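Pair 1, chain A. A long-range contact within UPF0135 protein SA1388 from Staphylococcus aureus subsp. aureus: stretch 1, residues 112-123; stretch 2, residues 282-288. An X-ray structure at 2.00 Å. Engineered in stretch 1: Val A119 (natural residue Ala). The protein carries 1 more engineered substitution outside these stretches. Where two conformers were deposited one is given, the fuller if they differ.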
# COMPACT_ATOMS: atom_id res chain seq x y z
N VAL A 112 -19.78 -18.95 -19.59
CA VAL A 112 -20.11 -17.87 -20.53
C VAL A 112 -19.33 -17.96 -21.88
O VAL A 112 -19.88 -17.77 -22.99
CB VAL A 112 -19.86 -16.47 -19.86
CG1 VAL A 112 -20.09 -15.31 -20.81
CG2 VAL A 112 -20.75 -16.33 -18.61
N ASN A 113 -18.06 -18.28 -21.78
CA ASN A 113 -17.19 -18.32 -22.95
C ASN A 113 -17.33 -19.54 -23.81
O ASN A 113 -17.34 -19.40 -25.04
CB ASN A 113 -15.77 -17.99 -22.54
CG ASN A 113 -15.71 -16.60 -21.95
OD1 ASN A 113 -16.16 -15.67 -22.58
ND2 ASN A 113 -15.29 -16.49 -20.68
N MET A 114 -17.59 -20.70 -23.20
CA MET A 114 -18.03 -21.88 -23.98
C MET A 114 -19.33 -21.56 -24.70
O MET A 114 -19.46 -21.89 -25.88
CB MET A 114 -18.17 -23.10 -23.09
CG MET A 114 -18.90 -24.28 -23.71
SD MET A 114 -17.91 -24.93 -25.07
CE MET A 114 -16.57 -25.72 -24.18
N MET A 115 -20.28 -20.92 -24.00
CA MET A 115 -21.56 -20.53 -24.61
C MET A 115 -21.40 -19.58 -25.78
O MET A 115 -22.02 -19.77 -26.84
CB MET A 115 -22.47 -19.88 -23.57
CG MET A 115 -22.98 -20.87 -22.52
SD MET A 115 -23.67 -19.96 -21.17
CE MET A 115 -23.86 -21.24 -19.89
N LEU A 116 -20.57 -18.57 -25.60
CA LEU A 116 -20.25 -17.65 -26.69
C LEU A 116 -19.65 -18.36 -27.90
O LEU A 116 -20.12 -18.20 -29.02
CB LEU A 116 -19.34 -16.51 -26.19
CG LEU A 116 -20.08 -15.45 -25.39
CD1 LEU A 116 -19.05 -14.56 -24.65
CD2 LEU A 116 -21.06 -14.61 -26.30
N ALA A 117 -18.66 -19.21 -27.68
CA ALA A 117 -18.01 -19.95 -28.76
C ALA A 117 -18.99 -20.84 -29.52
O ALA A 117 -19.01 -20.85 -30.77
CB ALA A 117 -16.81 -20.77 -28.22
N LYS A 118 -19.84 -21.52 -28.78
CA LYS A 118 -20.88 -22.37 -29.36
C LYS A 118 -21.85 -21.57 -30.19
O LYS A 118 -22.13 -21.93 -31.31
CB LYS A 118 -21.61 -23.17 -28.26
CG LYS A 118 -20.79 -24.35 -27.70
CD LYS A 118 -20.64 -25.46 -28.75
CE LYS A 118 -20.07 -26.76 -28.19
NZ LYS A 118 -19.51 -27.60 -29.32
N VAL A 119 -22.31 -20.41 -29.69
CA VAL A 119 -23.23 -19.58 -30.46
C VAL A 119 -22.58 -19.01 -31.73
O VAL A 119 -23.22 -18.79 -32.75
CB VAL A 119 -23.81 -18.45 -29.61
CG1 VAL A 119 -24.76 -17.59 -30.46
CG2 VAL A 119 -24.50 -18.99 -28.48
N MET A 120 -21.27 -18.82 -31.69
CA MET A 120 -20.51 -18.42 -32.87
C MET A 120 -20.20 -19.52 -33.85
O MET A 120 -19.66 -19.24 -34.92
CB MET A 120 -19.21 -17.76 -32.43
CG MET A 120 -19.41 -16.48 -31.69
SD MET A 120 -17.84 -15.87 -31.11
CE MET A 120 -18.33 -14.69 -29.83
N GLY A 121 -20.56 -20.76 -33.51
CA GLY A 121 -20.33 -21.91 -34.39
C GLY A 121 -18.92 -22.41 -34.43
O GLY A 121 -18.53 -23.02 -35.40
N LEU A 122 -18.14 -22.13 -33.39
CA LEU A 122 -16.71 -22.45 -33.40
C LEU A 122 -16.49 -23.88 -32.98
O LEU A 122 -17.38 -24.51 -32.39
CB LEU A 122 -15.92 -21.53 -32.50
CG LEU A 122 -16.16 -20.03 -32.75
CD1 LEU A 122 -15.35 -19.17 -31.79
CD2 LEU A 122 -15.91 -19.66 -34.24
N LYS A 123 -15.30 -24.38 -33.31
CA LYS A 123 -14.87 -25.75 -33.05
C LYS A 123 -13.66 -25.73 -32.13
O LYS A 123 -13.07 -24.67 -31.89
CB LYS A 123 -14.43 -26.45 -34.35
CG LYS A 123 -15.50 -26.56 -35.43
CD LYS A 123 -16.67 -27.45 -35.01
CE LYS A 123 -17.66 -27.65 -36.12
NZ LYS A 123 -18.71 -28.55 -35.64
N ARG A 282 -7.80 -18.92 -35.35
CA ARG A 282 -7.93 -19.13 -33.93
C ARG A 282 -8.42 -17.86 -33.23
O ARG A 282 -7.90 -16.77 -33.44
CB ARG A 282 -6.60 -19.61 -33.33
CG ARG A 282 -6.01 -20.77 -34.07
CD ARG A 282 -4.69 -21.25 -33.49
NE ARG A 282 -4.93 -21.77 -32.16
CZ ARG A 282 -3.99 -22.04 -31.27
NH1 ARG A 282 -2.70 -21.84 -31.57
NH2 ARG A 282 -4.33 -22.53 -30.09
N ILE A 283 -9.40 -18.04 -32.35
CA ILE A 283 -10.16 -17.00 -31.72
C ILE A 283 -10.09 -17.15 -30.20
O ILE A 283 -10.37 -18.21 -29.67
CB ILE A 283 -11.61 -17.13 -32.21
CG1 ILE A 283 -11.62 -16.95 -33.79
CG2 ILE A 283 -12.51 -16.05 -31.58
CD1 ILE A 283 -12.48 -17.88 -34.43
N ALA A 284 -9.68 -16.11 -29.49
CA ALA A 284 -9.78 -16.10 -28.03
C ALA A 284 -11.01 -15.26 -27.68
O ALA A 284 -11.21 -14.20 -28.28
CB ALA A 284 -8.52 -15.49 -27.42
N ILE A 285 -11.78 -15.71 -26.70
CA ILE A 285 -13.03 -15.05 -26.29
C ILE A 285 -13.09 -14.88 -24.79
O ILE A 285 -12.96 -15.84 -24.05
CB ILE A 285 -14.27 -15.84 -26.69
CG1 ILE A 285 -14.37 -16.05 -28.20
CG2 ILE A 285 -15.55 -15.10 -26.22
CD1 ILE A 285 -15.25 -17.26 -28.57
N ILE A 286 -13.23 -13.63 -24.35
CA ILE A 286 -13.58 -13.32 -22.97
C ILE A 286 -14.80 -12.40 -22.99
O ILE A 286 -14.73 -11.20 -23.29
CB ILE A 286 -12.44 -12.73 -22.12
CG1 ILE A 286 -11.28 -13.69 -22.05
CG2 ILE A 286 -12.97 -12.42 -20.67
CD1 ILE A 286 -10.07 -13.18 -21.34
N GLY A 287 -15.96 -12.97 -22.72
CA GLY A 287 -17.16 -12.15 -22.75
C GLY A 287 -17.17 -11.19 -21.61
O GLY A 287 -16.63 -11.47 -20.58
N GLY A 288 -17.81 -10.04 -21.82
CA GLY A 288 -17.89 -9.01 -20.79
C GLY A 288 -16.91 -7.89 -21.08
O GLY A 288 -17.09 -7.12 -22.05
O HOH W 1 -15.98 -14.06 -19.47

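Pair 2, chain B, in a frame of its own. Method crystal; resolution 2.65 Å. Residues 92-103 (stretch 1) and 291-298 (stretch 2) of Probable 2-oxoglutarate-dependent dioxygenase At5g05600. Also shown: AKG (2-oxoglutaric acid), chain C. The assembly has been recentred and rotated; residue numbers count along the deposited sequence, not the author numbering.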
# COMPACT_ATOMS: atom_id res chain seq x y z
N ALA B 92 11.77 13.54 -6.17
CA ALA B 92 12.78 12.77 -6.89
C ALA B 92 12.40 11.29 -6.93
O ALA B 92 12.59 10.63 -7.96
CB ALA B 92 14.15 12.95 -6.24
N ALA B 93 11.84 10.77 -5.84
CA ALA B 93 11.36 9.39 -5.82
C ALA B 93 10.29 9.18 -6.88
O ALA B 93 10.30 8.17 -7.59
CB ALA B 93 10.84 9.04 -4.43
N ARG B 94 9.35 10.11 -6.99
CA ARG B 94 8.28 9.96 -7.97
C ARG B 94 8.82 10.05 -9.39
O ARG B 94 8.51 9.21 -10.24
CB ARG B 94 7.20 11.01 -7.73
CG ARG B 94 6.10 11.00 -8.77
CD ARG B 94 5.22 12.23 -8.64
NE ARG B 94 4.53 12.28 -7.35
CZ ARG B 94 4.92 13.04 -6.33
NH1 ARG B 94 6.00 13.81 -6.44
NH2 ARG B 94 4.24 13.02 -5.19
N GLU B 95 9.64 11.07 -9.67
CA GLU B 95 10.09 11.30 -11.04
C GLU B 95 11.12 10.27 -11.49
O GLU B 95 11.18 9.95 -12.69
CB GLU B 95 10.64 12.71 -11.19
CG GLU B 95 9.60 13.80 -10.97
CD GLU B 95 8.31 13.54 -11.72
OE1 GLU B 95 8.36 13.31 -12.95
OE2 GLU B 95 7.23 13.56 -11.08
N ASN B 96 11.92 9.74 -10.57
CA ASN B 96 12.78 8.60 -10.90
C ASN B 96 11.95 7.40 -11.34
O ASN B 96 12.23 6.77 -12.36
CB ASN B 96 13.66 8.24 -9.71
CG ASN B 96 14.99 8.95 -9.74
OD1 ASN B 96 16.02 8.36 -10.06
ND2 ASN B 96 14.99 10.24 -9.41
N TRP B 97 10.92 7.07 -10.56
CA TRP B 97 10.07 5.93 -10.92
C TRP B 97 9.25 6.23 -12.17
O TRP B 97 9.08 5.35 -13.03
CB TRP B 97 9.16 5.56 -9.75
CG TRP B 97 9.86 4.71 -8.73
CD1 TRP B 97 10.30 5.10 -7.50
CD2 TRP B 97 10.21 3.33 -8.86
NE1 TRP B 97 10.90 4.04 -6.86
CE2 TRP B 97 10.86 2.94 -7.68
CE3 TRP B 97 10.03 2.38 -9.87
CZ2 TRP B 97 11.33 1.65 -7.47
CZ3 TRP B 97 10.50 1.10 -9.67
CH2 TRP B 97 11.14 0.74 -8.48
N ARG B 98 8.74 7.46 -12.30
CA ARG B 98 8.04 7.83 -13.52
C ARG B 98 8.93 7.63 -14.74
O ARG B 98 8.47 7.15 -15.79
CB ARG B 98 7.55 9.27 -13.44
CG ARG B 98 6.69 9.68 -14.63
CD ARG B 98 6.56 11.19 -14.75
NE ARG B 98 6.10 11.84 -13.52
CZ ARG B 98 4.86 11.74 -13.04
NH1 ARG B 98 3.95 11.02 -13.68
NH2 ARG B 98 4.54 12.37 -11.91
N GLU B 99 10.21 8.00 -14.63
CA GLU B 99 11.15 7.79 -15.72
C GLU B 99 11.34 6.30 -16.01
O GLU B 99 11.44 5.90 -17.17
CB GLU B 99 12.49 8.45 -15.39
CG GLU B 99 13.64 8.10 -16.33
CD GLU B 99 13.44 8.65 -17.73
OE1 GLU B 99 13.68 9.86 -17.94
OE2 GLU B 99 13.05 7.86 -18.63
N PHE B 100 11.38 5.48 -14.96
CA PHE B 100 11.48 4.04 -15.15
C PHE B 100 10.30 3.50 -15.95
O PHE B 100 10.46 2.70 -16.87
CB PHE B 100 11.59 3.33 -13.80
CG PHE B 100 11.52 1.84 -13.89
CD1 PHE B 100 12.64 1.10 -14.26
CD2 PHE B 100 10.35 1.16 -13.60
CE1 PHE B 100 12.58 -0.28 -14.34
CE2 PHE B 100 10.28 -0.22 -13.68
CZ PHE B 100 11.40 -0.94 -14.05
N PHE B 101 9.09 3.95 -15.60
CA PHE B 101 7.90 3.46 -16.28
C PHE B 101 7.69 4.09 -17.65
O PHE B 101 6.91 3.55 -18.45
CB PHE B 101 6.67 3.67 -15.40
CG PHE B 101 6.57 2.71 -14.26
CD1 PHE B 101 6.28 1.37 -14.48
CD2 PHE B 101 6.78 3.14 -12.95
CE1 PHE B 101 6.20 0.48 -13.43
CE2 PHE B 101 6.70 2.24 -11.89
CZ PHE B 101 6.41 0.91 -12.13
N HIS B 102 8.35 5.21 -17.94
CA HIS B 102 8.30 5.78 -19.28
C HIS B 102 9.25 5.10 -20.25
O HIS B 102 9.13 5.32 -21.46
CB HIS B 102 8.59 7.28 -19.23
CG HIS B 102 7.45 8.09 -18.71
ND1 HIS B 102 7.52 9.46 -18.52
CD2 HIS B 102 6.20 7.73 -18.34
CE1 HIS B 102 6.37 9.90 -18.06
NE2 HIS B 102 5.55 8.87 -17.94
N MET B 103 10.18 4.29 -19.75
CA MET B 103 11.02 3.42 -20.57
C MET B 103 10.16 2.54 -21.46
O MET B 103 9.00 2.27 -21.13
CB MET B 103 11.89 2.53 -19.68
CG MET B 103 13.25 3.10 -19.35
SD MET B 103 14.39 1.73 -19.12
CE MET B 103 13.70 0.95 -17.66
N ASP B 291 -6.87 10.39 -20.10
CA ASP B 291 -6.09 11.52 -20.58
C ASP B 291 -4.74 11.70 -19.89
O ASP B 291 -3.87 12.36 -20.47
CB ASP B 291 -6.90 12.81 -20.43
CG ASP B 291 -8.29 12.68 -21.03
OD1 ASP B 291 -8.37 12.19 -22.18
OD2 ASP B 291 -9.29 13.04 -20.37
N LYS B 292 -4.55 11.15 -18.69
CA LYS B 292 -3.26 11.26 -18.04
C LYS B 292 -3.02 10.01 -17.20
O LYS B 292 -3.93 9.23 -16.91
CB LYS B 292 -3.15 12.55 -17.21
CG LYS B 292 -1.71 12.95 -16.84
CD LYS B 292 -0.68 12.61 -17.94
CE LYS B 292 0.71 13.08 -17.55
NZ LYS B 292 0.93 12.96 -16.07
N GLU B 293 -1.76 9.81 -16.85
CA GLU B 293 -1.30 8.67 -16.08
C GLU B 293 -1.19 9.05 -14.61
O GLU B 293 -1.51 10.17 -14.21
CB GLU B 293 0.05 8.20 -16.63
CG GLU B 293 1.00 9.36 -16.92
CD GLU B 293 2.46 8.93 -16.98
OE1 GLU B 293 2.84 8.29 -17.98
OE2 GLU B 293 3.21 9.24 -16.03
N ARG B 294 -0.74 8.10 -13.80
CA ARG B 294 -0.49 8.33 -12.39
C ARG B 294 0.72 7.50 -11.97
O ARG B 294 1.00 6.46 -12.56
CB ARG B 294 -1.70 7.97 -11.50
CG ARG B 294 -2.80 9.02 -11.48
CD ARG B 294 -3.90 8.70 -10.46
NE ARG B 294 -3.54 9.09 -9.09
CZ ARG B 294 -3.19 8.23 -8.13
NH1 ARG B 294 -3.15 6.93 -8.38
NH2 ARG B 294 -2.88 8.68 -6.93
N VAL B 295 1.42 7.98 -10.95
CA VAL B 295 2.51 7.24 -10.33
C VAL B 295 2.39 7.42 -8.82
O VAL B 295 2.42 8.56 -8.33
CB VAL B 295 3.90 7.70 -10.82
CG1 VAL B 295 4.97 7.27 -9.83
CG2 VAL B 295 4.19 7.14 -12.20
N SER B 296 2.26 6.32 -8.09
CA SER B 296 2.14 6.37 -6.64
C SER B 296 3.11 5.39 -6.01
O SER B 296 3.41 4.33 -6.57
CB SER B 296 0.71 6.08 -6.18
OG SER B 296 -0.22 6.79 -6.98
N LEU B 297 3.59 5.75 -4.82
CA LEU B 297 4.60 4.98 -4.10
C LEU B 297 4.01 4.49 -2.79
O LEU B 297 3.58 5.29 -1.96
CB LEU B 297 5.85 5.83 -3.85
CG LEU B 297 6.84 6.06 -5.00
CD1 LEU B 297 6.26 6.93 -6.10
CD2 LEU B 297 8.13 6.67 -4.47
N ALA B 298 3.99 3.17 -2.62
CA ALA B 298 3.43 2.53 -1.43
C ALA B 298 4.56 1.90 -0.63
O ALA B 298 5.14 0.89 -1.05
CB ALA B 298 2.38 1.49 -1.82
C1 AKG C . -1.37 0.82 -2.99
O1 AKG C . -1.25 0.73 -1.75
O2 AKG C . -0.72 0.05 -3.74
C2 AKG C . -2.34 1.86 -3.58
O5 AKG C . -3.49 1.77 -3.31
C3 AKG C . -1.87 3.00 -4.49
C4 AKG C . -2.69 4.26 -4.18
C5 AKG C . -2.58 5.28 -5.32
O3 AKG C . -2.68 6.51 -5.10
O4 AKG C . -2.38 4.87 -6.49

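What backbone arrangement do the two contacts share? In both, a helix lies across a strand from far along the same chain, the two running closer to antiparallel than parallel: the angle between their directions is 140° in pair 1 and 121° in pair 2. The axes approach to 9.4 Å and 8.6 Å, and fourteen central residues superpose with an RMSD of 1.0 Å. On the strand side, alternation turns Ile A283 and Ile A285, matched by Glu B293 and Val B295, toward the helix, while Ala A284 and its match Arg B294 point away.

Which matched position fills the middle? Ile A285 and Val B295 do, their side-chain centres only 0.8 Å apart; each has the largest area covered in its contact. The longer isoleucine reaches several residues of stretch 1 through CD1, which lies 3.9 Å from Ala A117 CB and 3.9 Å from Met A120 SD. Small Ala A117 leaves room for that methyl. Its match, Arg B98, instead sends a long side chain past the valine, so that Val B295 CB lies over one face of the guanidinium. Met A120 corresponds to Phe B101, which points toward the strand but stays just outside contact distance.

How is the next inward position handled, where one stretch has a glycine? Gly A287 matches Leu B297. The glycine lets the helix settle onto its backbone: Leu A116 CD1 lies 3.6 Å from Gly A287 CA, and an ideal CB would clash with that CD1. Asn A113 OD1 also accepts a hydrogen bond from Gly A287 N at 2.7 Å, and a water links Asn A113 ND2 to Gly A287 O. In pair 2 the leucine packs against apolar partners, with Leu B297 CD2 3.6 Å from Ala B93 CB and 4.0 Å from Trp B97 CD1. Ala B93 matches Val A112, and Trp B97 matches Leu A116; Arg B94, at the place of Asn A113, lays its CG 4.0 Å from Val B295 CG1.

What happens at the other end, where an isoleucine is matched by a glutamate? Ile A283 CD1 packs 3.9 Å from Leu A122 CD2, an apolar contact just beyond the helix. Glu B293 brings charge instead: its OE2 forms a salt bridge with Arg B98 NH1 at 3.0 Å, and His B102 NE2 donates to Glu B293 OE1 at 2.8 Å. His B102 takes the place of Gly A121, whose positive phi belongs to a Schellman motif.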